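Local structure of putative sulfatase yidJ (Bacteroides fragilis, 2QZU) at residues Ser71-Ser76 with Tyr401-Phe406. The protein probably hydrolyses sulfate esters as an arylsulfatase of the sulfatase family, with a metal ion, probably calcium, in its active site. Residues are numbered along the deposited sequence; the frame is centred on the assembly and turned at random.
Sequences SSYPVS and YYFVKF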
loop_
_atom_site.group_PDB
_atom_site.type_symbol
_atom_site.label_atom_id
_atom_site.label_comp_id
_atom_site.label_asym_id
_atom_site.label_seq_id
_atom_site.Cartn_x
_atom_site.Cartn_y
_atom_site.Cartn_z
ATOM N N SER A 71 -16.058 -1.336 -22.961
ATOM C CA SER A 71 -16.540 -2.350 -22.031
ATOM C C SER A 71 -17.803 -1.707 -21.439
ATOM O O SER A 71 -17.731 -0.665 -20.781
ATOM C CB SER A 71 -15.514 -2.622 -20.930
ATOM O OG SER A 71 -15.993 -3.617 -20.035
ATOM N N SER A 72 -18.952 -2.326 -21.688
ATOM C CA SER A 72 -20.241 -1.798 -21.234
ATOM C C SER A 72 -20.459 -1.692 -19.724
ATOM O O SER A 72 -21.136 -0.772 -19.257
ATOM C CB SER A 72 -21.372 -2.606 -21.878
ATOM O OG SER A 72 -21.404 -2.371 -23.278
ATOM N N TYR A 73 -19.923 -2.637 -18.964
ATOM C CA TYR A 73 -20.037 -2.591 -17.508
ATOM C C TYR A 73 -18.574 -2.633 -17.085
ATOM O O TYR A 73 -18.020 -3.704 -16.835
ATOM C CB TYR A 73 -20.787 -3.816 -16.976
ATOM C CG TYR A 73 -21.309 -3.666 -15.559
ATOM C CD1 TYR A 73 -20.762 -2.730 -14.686
ATOM C CD2 TYR A 73 -22.352 -4.471 -15.091
ATOM C CE1 TYR A 73 -21.236 -2.591 -13.379
ATOM C CE2 TYR A 73 -22.832 -4.344 -13.777
ATOM C CZ TYR A 73 -22.267 -3.401 -12.933
ATOM O OH TYR A 73 -22.729 -3.260 -11.641
ATOM N N PRO A 74 -17.926 -1.460 -17.016
ATOM C CA PRO A 74 -16.513 -1.353 -16.644
ATOM C C PRO A 74 -16.121 -1.661 -15.200
ATOM O O PRO A 74 -15.682 -0.783 -14.461
ATOM C CB PRO A 74 -16.163 0.069 -17.074
ATOM C CG PRO A 74 -17.423 0.810 -16.772
ATOM C CD PRO A 74 -18.503 -0.129 -17.283
ATOM N N VAL A 75 -16.291 -2.927 -14.823
ATOM C CA VAL A 75 -15.962 -3.451 -13.501
ATOM C C VAL A 75 -15.478 -4.883 -13.747
ATOM O O VAL A 75 -16.006 -5.576 -14.621
ATOM C CB VAL A 75 -17.193 -3.474 -12.578
ATOM C CG1 VAL A 75 -16.812 -4.041 -11.218
ATOM C CG2 VAL A 75 -17.743 -2.066 -12.425
ATOM N N SER A 76 -14.491 -5.326 -12.974
ATOM C CA SER A 76 -13.903 -6.653 -13.166
ATOM C C SER A 76 -14.826 -7.863 -13.362
ATOM O O SER A 76 -14.970 -8.361 -14.480
ATOM C CB SER A 76 -12.906 -6.949 -12.041
ATOM O OG SER A 76 -12.266 -8.199 -12.261
ATOM N N TYR A 401 -24.543 0.746 -21.591
ATOM C CA TYR A 401 -23.732 1.059 -20.416
ATOM C C TYR A 401 -24.506 0.529 -19.216
ATOM O O TYR A 401 -25.731 0.650 -19.166
ATOM C CB TYR A 401 -23.520 2.562 -20.229
ATOM C CG TYR A 401 -22.967 2.878 -18.854
ATOM C CD1 TYR A 401 -21.671 2.498 -18.498
ATOM C CD2 TYR A 401 -23.764 3.474 -17.880
ATOM C CE1 TYR A 401 -21.188 2.697 -17.205
ATOM C CE2 TYR A 401 -23.291 3.676 -16.582
ATOM C CZ TYR A 401 -22.005 3.284 -16.253
ATOM O OH TYR A 401 -21.533 3.466 -14.968
ATOM N N TYR A 402 -23.800 -0.034 -18.241
ATOM C CA TYR A 402 -24.457 -0.591 -17.064
ATOM C C TYR A 402 -23.811 -0.317 -15.717
ATOM O O TYR A 402 -22.595 -0.195 -15.595
ATOM C CB TYR A 402 -24.517 -2.125 -17.155
ATOM C CG TYR A 402 -25.360 -2.693 -18.253
ATOM C CD1 TYR A 402 -26.725 -2.921 -18.063
ATOM C CD2 TYR A 402 -24.800 -3.004 -19.491
ATOM C CE1 TYR A 402 -27.507 -3.443 -19.082
ATOM C CE2 TYR A 402 -25.575 -3.525 -20.516
ATOM C CZ TYR A 402 -26.927 -3.739 -20.304
ATOM O OH TYR A 402 -27.708 -4.226 -21.322
ATOM N N PHE A 403 -24.677 -0.242 -14.714
ATOM C CA PHE A 403 -24.301 -0.176 -13.315
ATOM C C PHE A 403 -25.525 -0.762 -12.639
ATOM O O PHE A 403 -26.620 -0.208 -12.735
ATOM C CB PHE A 403 -24.071 1.211 -12.726
ATOM C CG PHE A 403 -23.843 1.151 -11.240
ATOM C CD1 PHE A 403 -22.708 0.517 -10.735
ATOM C CD2 PHE A 403 -24.826 1.573 -10.347
ATOM C CE1 PHE A 403 -22.560 0.291 -9.366
ATOM C CE2 PHE A 403 -24.688 1.351 -8.978
ATOM C CZ PHE A 403 -23.552 0.706 -8.485
ATOM N N VAL A 404 -25.339 -1.905 -11.992
ATOM C CA VAL A 404 -26.432 -2.580 -11.306
ATOM C C VAL A 404 -26.100 -2.695 -9.825
ATOM O O VAL A 404 -25.031 -3.187 -9.463
ATOM C CB VAL A 404 -26.648 -4.011 -11.868
ATOM C CG1 VAL A 404 -27.824 -4.684 -11.153
ATOM C CG2 VAL A 404 -26.895 -3.955 -13.362
ATOM N N LYS A 405 -27.003 -2.228 -8.967
ATOM C CA LYS A 405 -26.770 -2.333 -7.531
ATOM C C LYS A 405 -27.064 -3.801 -7.238
ATOM O O LYS A 405 -28.200 -4.250 -7.388
ATOM C CB LYS A 405 -27.718 -1.415 -6.758
ATOM C CG LYS A 405 -27.385 -1.308 -5.276
ATOM C CD LYS A 405 -28.193 -0.222 -4.587
ATOM C CE LYS A 405 -27.855 -0.147 -3.102
ATOM N NZ LYS A 405 -28.573 0.971 -2.433
ATOM N N PHE A 406 -26.039 -4.543 -6.832
ATOM C CA PHE A 406 -26.190 -5.977 -6.596
ATOM C C PHE A 406 -27.313 -6.413 -5.669
ATOM O O PHE A 406 -27.923 -7.460 -5.897
ATOM C CB PHE A 406 -24.873 -6.592 -6.105
ATOM C CG PHE A 406 -24.475 -6.164 -4.725
ATOM C CD1 PHE A 406 -23.847 -4.941 -4.515
ATOM C CD2 PHE A 406 -24.731 -6.986 -3.630
ATOM C CE1 PHE A 406 -23.475 -4.541 -3.235
ATOM C CE2 PHE A 406 -24.364 -6.595 -2.346
ATOM C CZ PHE A 406 -23.734 -5.369 -2.149
#
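Ser-72 and Tyr-73 lie against the edge of strand 399-404 that is not paired with 412-417, where Tyr-402 N donates a hydrogen bond of 2.9 Å to Ser-72 O, meeting the carbonyl from above its plane. The same oxygen receives a CA-H...O contact from Tyr-401, with Tyr-401 CA 3.4 Å from Ser-72 O, while Ser-72 OG is hydrogen-bonded to Pro-400 O. The ring of Tyr-73 carries most of the remaining contact. Its CG is anti to the backbone N (chi1 -163°), and the ring beyond has one face over the Tyr-402 to Phe-403 peptide, Tyr-402 C sitting above the ring centre. Tyr-402 CB adds an off-centre CH-pi contact 4.2 Å from the centroid of the Tyr-73 ring. At the far end, the N-H of Val-404 donates a nearly straight hydrogen bond to Tyr-73 OH (N to OH 3.0 Å, 170°), so phenol and carbonyl together engage two alternate N-H groups of the strand edge. Val-404 CG2 packs against Tyr-73 CE2, the two side chains crossing at about a right angle. Pro-74, centre of an inverse gamma turn, brings its CD within 3.9 Å of Tyr-401 CE1. The contact thus docks the C-terminal antiparallel sheet on the loop entering helix 76-85, whose first residue, Ser-76, is the predicted formylglycine site, unmodified here. Such packing is consistent with the sulfatase fold.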